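Local coordinates for protein probable serine protease HTRA3 (Homo sapiens, PDB 2P3W) that is probably a serine protease of the HtrA family, represented by its PDZ domain, which binds a phage-derived C-terminal peptide ligand, at residues A[13-17]-A[18-22]; A[40-43]-A[44-48]; A[60-64]-A[65-69]. All blocks are in the same frame, centred on the assembly; numbering follows the deposited sequence.

All three contacts lie within one PDZ domain and follow each other in series along the chain, each closing a short local loop before the next begins, with no nesting or crossing. Contact 1 turns strand 10-14 into helix 17-26. Contact 2 leads strand 37-42 into helix 47-51, and contact 3 folds strand 58-62 back on strand 65-66 in a tight hairpin. Strands 10-14, 37-42 and 58-62 are successive neighbours in the antiparallel sheet. R13 NH1 lies 3.0 Å from Q40 OE1, probably hydrogen-bonded, joining contacts 1 and 2, while T14 packs against V68 and D69 of contact 3. Contacts 2 and 3 do not touch.

Contact 1. Residues A[13-17]-A[18-22]; sequences RTITP and SLVDE
The N-terminal cap of helix 17-26 in this PDZ domain is made by T16, whose OG1 accepts the backbone N-H of L19 at 3.2 Å from L19 N, almost straight at 174°. With chi1 at 64°, OG1 stands between the backbone N and the carbonyl carbon of T16 and faces the first turn, where N-H groups have no helical carbonyl before them. A threonine suits the site because its hydroxyl caps while CG2 sits anti to the carbonyl carbon, away from the capping bond. The helix bonds then start: V20 N to T16 O at 2.9 Å, with the donor nearly in line with the C=O, and D21 N to P17 O at 3.0 Å. P17 fits the first turn because its missing N-H is not needed there and its ring fixes phi near the helical value.

Side-chain contacts add to these bonds. I15 and V20 meet roughly at right angles, I15 CG2 lying 3.6 Å from V20 CG2. L19 has CG anti to its own N (chi1 -172°), which carries its methyls back toward strand 10-14. There CD2 sits 4.0 Å above one face of the R13 guanidinium, offset toward its rim, and CD1 comes within 3.9 Å of R13 NH2. The arginine thus offers a flat surface to leucine while its polar partner is Q40.

I15 and L19 both rest on Y38 of strand 37-42, to which the backbone of R13 also bonds, and T14 OG1 accepts from S70 N at the start of helix 70-79.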
loop_
_atom_site.group_PDB
_atom_site.type_symbol
_atom_site.label_atom_id
_atom_site.label_comp_id
_atom_site.label_asym_id
_atom_site.label_seq_id
_atom_site.Cartn_x
_atom_site.Cartn_y
_atom_site.Cartn_z
ATOM N N ARG A 13 -6.857 6.731 7.124
ATOM C CA ARG A 13 -6.942 6.908 8.556
ATOM C C ARG A 13 -8.249 7.629 8.907
ATOM O O ARG A 13 -8.610 8.616 8.252
ATOM C CB ARG A 13 -5.769 7.775 9.023
ATOM C CG ARG A 13 -4.420 7.116 8.862
ATOM C CD ARG A 13 -3.273 8.044 9.212
ATOM N NE ARG A 13 -3.297 8.489 10.607
ATOM C CZ ARG A 13 -2.527 9.452 11.118
ATOM N NH1 ARG A 13 -1.676 10.143 10.355
ATOM N NH2 ARG A 13 -2.610 9.748 12.411
ATOM N N THR A 14 -8.964 7.152 9.924
ATOM C CA THR A 14 -10.153 7.856 10.408
ATOM C C THR A 14 -9.809 9.225 11.030
ATOM O O THR A 14 -8.930 9.308 11.891
ATOM C CB THR A 14 -10.900 7.002 11.470
ATOM O OG1 THR A 14 -11.276 5.752 10.882
ATOM C CG2 THR A 14 -12.135 7.725 11.977
ATOM N N ILE A 15 -10.513 10.284 10.605
ATOM C CA ILE A 15 -10.376 11.601 11.237
ATOM C C ILE A 15 -10.884 11.533 12.679
ATOM O O ILE A 15 -12.040 11.155 12.939
ATOM C CB ILE A 15 -11.141 12.699 10.465
ATOM C CG1 ILE A 15 -10.516 12.966 9.071
ATOM C CG2 ILE A 15 -11.243 13.992 11.304
ATOM C CD1 ILE A 15 -9.273 13.791 9.057
ATOM N N THR A 16 -10.004 11.906 13.593
ATOM C CA THR A 16 -10.306 12.013 15.019
ATOM C C THR A 16 -9.887 13.404 15.470
ATOM O O THR A 16 -9.156 14.090 14.758
ATOM C CB THR A 16 -9.487 10.990 15.807
ATOM O OG1 THR A 16 -8.094 11.302 15.675
ATOM C CG2 THR A 16 -9.748 9.582 15.306
ATOM N N PRO A 17 -10.337 13.824 16.664
ATOM C CA PRO A 17 -9.876 15.095 17.237
ATOM C C PRO A 17 -8.350 15.195 17.314
ATOM O O PRO A 17 -7.795 16.264 17.048
ATOM C CB PRO A 17 -10.490 15.090 18.637
ATOM C CG PRO A 17 -11.682 14.223 18.516
ATOM C CD PRO A 17 -11.350 13.171 17.512
ATOM N N SER A 18 -7.691 14.081 17.645
ATOM C CA SER A 18 -6.232 14.018 17.721
ATOM C C SER A 18 -5.592 14.389 16.388
ATOM O O SER A 18 -4.713 15.256 16.323
ATOM C CB SER A 18 -5.786 12.609 18.124
ATOM O OG SER A 18 -6.309 12.277 19.396
ATOM N N LEU A 19 -6.050 13.726 15.330
ATOM C CA LEU A 19 -5.588 14.011 13.988
ATOM C C LEU A 19 -5.931 15.450 13.568
ATOM O O LEU A 19 -5.108 16.128 12.953
ATOM C CB LEU A 19 -6.164 12.962 13.006
ATOM C CG LEU A 19 -5.665 12.938 11.566
ATOM C CD1 LEU A 19 -4.172 13.175 11.480
ATOM C CD2 LEU A 19 -6.037 11.626 10.905
ATOM N N VAL A 20 -7.121 15.936 13.913
ATOM C CA VAL A 20 -7.525 17.300 13.500
ATOM C C VAL A 20 -6.548 18.334 14.071
ATOM O O VAL A 20 -6.189 19.298 13.383
ATOM C CB VAL A 20 -8.990 17.660 13.921
ATOM C CG1 VAL A 20 -9.308 19.132 13.610
ATOM C CG2 VAL A 20 -10.009 16.741 13.241
ATOM N N ASP A 21 -6.114 18.119 15.316
ATOM C CA ASP A 21 -5.118 18.990 15.951
ATOM C C ASP A 21 -3.794 19.052 15.189
ATOM O O ASP A 21 -3.232 20.137 15.026
ATOM C CB ASP A 21 -4.848 18.559 17.403
ATOM C CG ASP A 21 -5.960 18.955 18.345
ATOM O OD1 ASP A 21 -7.053 19.333 17.866
ATOM O OD2 ASP A 21 -5.736 18.894 19.569
ATOM N N GLU A 22 -3.294 17.903 14.740
ATOM C CA GLU A 22 -2.051 17.872 13.956
ATOM C C GLU A 22 -2.226 18.626 12.648
ATOM O O GLU A 22 -1.376 19.428 12.258
ATOM C CB GLU A 22 -1.634 16.447 13.611
ATOM C CG GLU A 22 -1.406 15.551 14.786
ATOM C CD GLU A 22 -0.867 14.210 14.358
ATOM O OE1 GLU A 22 -0.440 14.095 13.188
ATOM O OE2 GLU A 22 -0.863 13.267 15.183
#

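Contact 2. Residues A[40-43]-A[44-48]; sequences QEVA and PNSPS
The S46 hydroxyl has two partners: it donates to the backbone carbonyl of A43, S46 OG to A43 O being 2.6 Å, and accepts from Q49 N, which makes S46 the N-cap of helix 47-51. Its chi1 of 63° puts OG between the backbone N and the carbonyl carbon of S46, where one small group can serve both partners. Seen from A43, the hydroxyl lies tilted 32° from the carbonyl plane. The bond pins the chain as it leaves strand 37-42, closing a turn through P44 and N45, and serine is well chosen because a short hydroxyl can both donate and accept. This is the connection from a strand of the PDZ sheet to a short helix, closed by a serine N-cap.

The P44 ring fixes its own phi and so limits the turn. Deeper in, V42 directs CG1 toward the helix start, anti to its own N at chi1 -177°. That methyl lies 4.1 Å from S48 CB, a light contact for which the small side chain of S48 leaves room, with the S46 hydroxyl at its side. S48 OG is hydrogen-bonded to I8 O.

P47, in the first turn of helix 47-51, packs on I98 and E101 of strand 92-103, while the backbone of A43 bonds G9. N45 bonds E41 of the second subunit, and W111 of that subunit, part of its appended phage-derived FGRWV tail, packs on E41 and A43, so the loop between strand 37-42 and helix 47-51 also faces the neighbouring chain.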
loop_
_atom_site.group_PDB
_atom_site.type_symbol
_atom_site.label_atom_id
_atom_site.label_comp_id
_atom_site.label_asym_id
_atom_site.label_seq_id
_atom_site.Cartn_x
_atom_site.Cartn_y
_atom_site.Cartn_z
ATOM N N GLN A 40 -3.556 9.068 3.990
ATOM C CA GLN A 40 -2.168 9.070 4.443
ATOM C C GLN A 40 -1.209 8.829 3.283
ATOM O O GLN A 40 -0.191 9.498 3.190
ATOM C CB GLN A 40 -1.964 8.035 5.559
ATOM C CG GLN A 40 -0.547 7.932 6.104
ATOM C CD GLN A 40 -0.039 9.160 6.825
ATOM O OE1 GLN A 40 -0.794 9.867 7.471
ATOM N NE2 GLN A 40 1.283 9.373 6.782
ATOM N N GLU A 41 -1.527 7.865 2.420
ATOM C CA GLU A 41 -0.685 7.550 1.256
ATOM C C GLU A 41 -1.554 7.111 0.061
ATOM O O GLU A 41 -2.663 6.597 0.237
ATOM C CB GLU A 41 0.310 6.417 1.573
ATOM C CG GLU A 41 1.268 6.636 2.722
ATOM C CD GLU A 41 2.246 7.792 2.515
ATOM O OE1 GLU A 41 2.728 8.318 3.558
ATOM O OE2 GLU A 41 2.532 8.169 1.341
ATOM N N VAL A 42 -1.040 7.362 -1.150
ATOM C CA VAL A 42 -1.650 6.846 -2.382
ATOM C C VAL A 42 -0.683 5.897 -3.074
ATOM O O VAL A 42 0.497 6.235 -3.292
ATOM C CB VAL A 42 -2.010 8.000 -3.352
ATOM C CG1 VAL A 42 -2.700 7.452 -4.586
ATOM C CG2 VAL A 42 -2.872 9.051 -2.647
ATOM N N ALA A 43 -1.144 4.691 -3.395
ATOM C CA ALA A 43 -0.294 3.731 -4.098
ATOM C C ALA A 43 -0.119 4.137 -5.584
ATOM O O ALA A 43 -1.057 4.633 -6.208
ATOM C CB ALA A 43 -0.851 2.304 -3.976
ATOM N N PRO A 44 1.089 3.971 -6.147
ATOM C CA PRO A 44 1.420 4.532 -7.480
ATOM C C PRO A 44 0.634 4.057 -8.709
ATOM O O PRO A 44 0.438 4.840 -9.641
ATOM C CB PRO A 44 2.892 4.152 -7.682
ATOM C CG PRO A 44 3.257 3.309 -6.559
ATOM C CD PRO A 44 2.265 3.348 -5.502
ATOM N N ASN A 45 0.253 2.792 -8.750
ATOM C CA ASN A 45 -0.393 2.244 -9.970
ATOM C C ASN A 45 -1.830 1.853 -9.657
ATOM O O ASN A 45 -2.231 0.732 -9.882
ATOM C CB ASN A 45 0.378 1.030 -10.432
ATOM C CG ASN A 45 1.723 1.405 -11.013
ATOM O OD1 ASN A 45 1.775 2.125 -12.008
ATOM N ND2 ASN A 45 2.815 0.937 -10.393
ATOM N N SER A 46 -2.602 2.792 -9.135
ATOM C CA SER A 46 -3.884 2.468 -8.548
ATOM C C SER A 46 -5.013 3.349 -9.094
ATOM O O SER A 46 -4.763 4.405 -9.689
ATOM C CB SER A 46 -3.816 2.721 -7.040
ATOM O OG SER A 46 -3.581 4.097 -6.796
ATOM N N PRO A 47 -6.259 2.920 -8.879
ATOM C CA PRO A 47 -7.397 3.779 -9.225
ATOM C C PRO A 47 -7.295 5.190 -8.634
ATOM O O PRO A 47 -7.634 6.160 -9.312
ATOM C CB PRO A 47 -8.576 3.022 -8.654
ATOM C CG PRO A 47 -8.142 1.610 -8.735
ATOM C CD PRO A 47 -6.719 1.622 -8.360
ATOM N N SER A 48 -6.851 5.296 -7.383
ATOM C CA SER A 48 -6.756 6.589 -6.714
ATOM C C SER A 48 -5.671 7.492 -7.350
ATOM O O SER A 48 -5.904 8.687 -7.595
ATOM C CB SER A 48 -6.576 6.417 -5.219
ATOM O OG SER A 48 -7.697 5.764 -4.647
#

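Contact 3. Residues A[60-64]-A[65-69]; sequences VKVNG and RPLVD
A chi3 bend of -51° in R65 swings its guanidinium back over the hairpin turn, so that V62 O lies 3.8 Å above the guanidinium plane, over its centre. V62 and R65 run side by side, pointing the same way, with R65 NH2 3.6 Å from V62 CG1; chi1 of 54° sets that methyl between the backbone N and carbonyl carbon of V62. The long arginine can drape its aliphatic stem here while sending NH2 into a salt bridge with E80.

These residues close a beta hairpin with a two-residue loop, N63-G64, in a type I' turn from V62 to R65. N63 and G64 occupy its corners with positive phi, which asparagine tolerates well and glycine best. V62 and R65 form the hydrogen-bonded pair, V62 N to R65 O and R65 N to V62 O each being 2.9 Å. K61 and P66 are the next, non-hydrogen-bonded pair, a place where proline's lack of an N-H costs nothing. L67 N then reaches V60 O at 2.9 Å, with the donor above the carbonyl plane.

On the face of K61 and P66, the lysine bends at chi4 and brings NZ 3.5 Å from P66 CD. On the face that carries V62 and R65, L67 approaches V62 obliquely, its CD2 3.8 Å from V62 CG1, and V62 continues onto A76 of helix 70-79. N63 ties the turn to strand 83-89 through OD1, which accepts from L84 N.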
loop_
_atom_site.group_PDB
_atom_site.type_symbol
_atom_site.label_atom_id
_atom_site.label_comp_id
_atom_site.label_asym_id
_atom_site.label_seq_id
_atom_site.Cartn_x
_atom_site.Cartn_y
_atom_site.Cartn_z
ATOM N N VAL A 60 -14.912 12.693 2.375
ATOM C CA VAL A 60 -16.044 12.970 3.251
ATOM C C VAL A 60 -17.377 12.303 2.879
ATOM O O VAL A 60 -18.226 12.140 3.744
ATOM C CB VAL A 60 -16.229 14.481 3.463
ATOM C CG1 VAL A 60 -14.958 15.056 4.118
ATOM C CG2 VAL A 60 -16.520 15.192 2.156
ATOM N N LYS A 61 -17.550 11.903 1.619
ATOM C CA LYS A 61 -18.733 11.178 1.187
ATOM C C LYS A 61 -18.390 10.175 0.103
ATOM O O LYS A 61 -17.408 10.337 -0.623
ATOM C CB LYS A 61 -19.795 12.136 0.635
ATOM C CG LYS A 61 -20.414 13.033 1.674
ATOM C CD LYS A 61 -21.653 13.752 1.122
ATOM C CE LYS A 61 -22.377 14.517 2.227
ATOM N NZ LYS A 61 -23.109 13.592 3.154
ATOM N N VAL A 62 -19.180 9.113 0.046
ATOM C CA VAL A 62 -19.103 8.137 -1.038
ATOM C C VAL A 62 -20.518 7.912 -1.566
ATOM O O VAL A 62 -21.428 7.599 -0.799
ATOM C CB VAL A 62 -18.450 6.814 -0.588
ATOM C CG1 VAL A 62 -19.141 6.211 0.639
ATOM C CG2 VAL A 62 -18.418 5.796 -1.724
ATOM N N ASN A 63 -20.698 8.132 -2.869
ATOM C CA ASN A 63 -22.016 7.997 -3.508
ATOM C C ASN A 63 -23.099 8.754 -2.711
ATOM O O ASN A 63 -24.240 8.302 -2.554
ATOM C CB ASN A 63 -22.316 6.502 -3.748
ATOM C CG ASN A 63 -21.382 5.882 -4.790
ATOM O OD1 ASN A 63 -20.820 6.584 -5.640
ATOM N ND2 ASN A 63 -21.210 4.563 -4.741
ATOM N N GLY A 64 -22.738 9.942 -2.233
ATOM C CA GLY A 64 -23.660 10.780 -1.455
ATOM C C GLY A 64 -23.814 10.480 0.031
ATOM O O GLY A 64 -24.514 11.199 0.735
ATOM N N ARG A 65 -23.172 9.435 0.525
ATOM C CA ARG A 65 -23.287 9.058 1.918
ATOM C C ARG A 65 -22.123 9.577 2.732
ATOM O O ARG A 65 -20.968 9.400 2.340
ATOM C CB ARG A 65 -23.335 7.551 2.039
ATOM C CG ARG A 65 -24.484 6.927 1.296
ATOM C CD ARG A 65 -24.661 5.497 1.717
ATOM N NE ARG A 65 -23.384 4.787 1.635
ATOM C CZ ARG A 65 -22.876 4.250 0.532
ATOM N NH1 ARG A 65 -23.531 4.307 -0.624
ATOM N NH2 ARG A 65 -21.705 3.637 0.598
ATOM N N PRO A 66 -22.409 10.171 3.901
ATOM C CA PRO A 66 -21.329 10.661 4.758
ATOM C C PRO A 66 -20.402 9.564 5.267
ATOM O O PRO A 66 -20.857 8.481 5.640
ATOM C CB PRO A 66 -22.060 11.345 5.920
ATOM C CG PRO A 66 -23.446 10.862 5.869
ATOM C CD PRO A 66 -23.745 10.427 4.477
ATOM N N LEU A 67 -19.103 9.853 5.269
ATOM C CA LEU A 67 -18.088 8.966 5.850
ATOM C C LEU A 67 -17.568 9.507 7.170
ATOM O O LEU A 67 -17.122 10.660 7.241
ATOM C CB LEU A 67 -16.923 8.790 4.879
ATOM C CG LEU A 67 -17.248 7.923 3.658
ATOM C CD1 LEU A 67 -16.170 8.000 2.589
ATOM C CD2 LEU A 67 -17.486 6.499 4.081
ATOM N N VAL A 68 -17.652 8.686 8.217
ATOM C CA VAL A 68 -17.088 9.044 9.524
ATOM C C VAL A 68 -16.005 8.067 9.992
ATOM O O VAL A 68 -15.235 8.402 10.881
ATOM C CB VAL A 68 -18.183 9.196 10.601
ATOM C CG1 VAL A 68 -19.207 10.251 10.160
ATOM C CG2 VAL A 68 -18.878 7.855 10.896
ATOM N N ASP A 69 -15.949 6.866 9.411
ATOM C CA ASP A 69 -14.998 5.831 9.884
ATOM C C ASP A 69 -14.447 5.032 8.730
ATOM O O ASP A 69 -15.140 4.736 7.766
ATOM C CB ASP A 69 -15.680 4.871 10.872
ATOM C CG ASP A 69 -14.683 3.977 11.602
ATOM O OD1 ASP A 69 -14.461 2.809 11.194
ATOM O OD2 ASP A 69 -14.082 4.457 12.576
#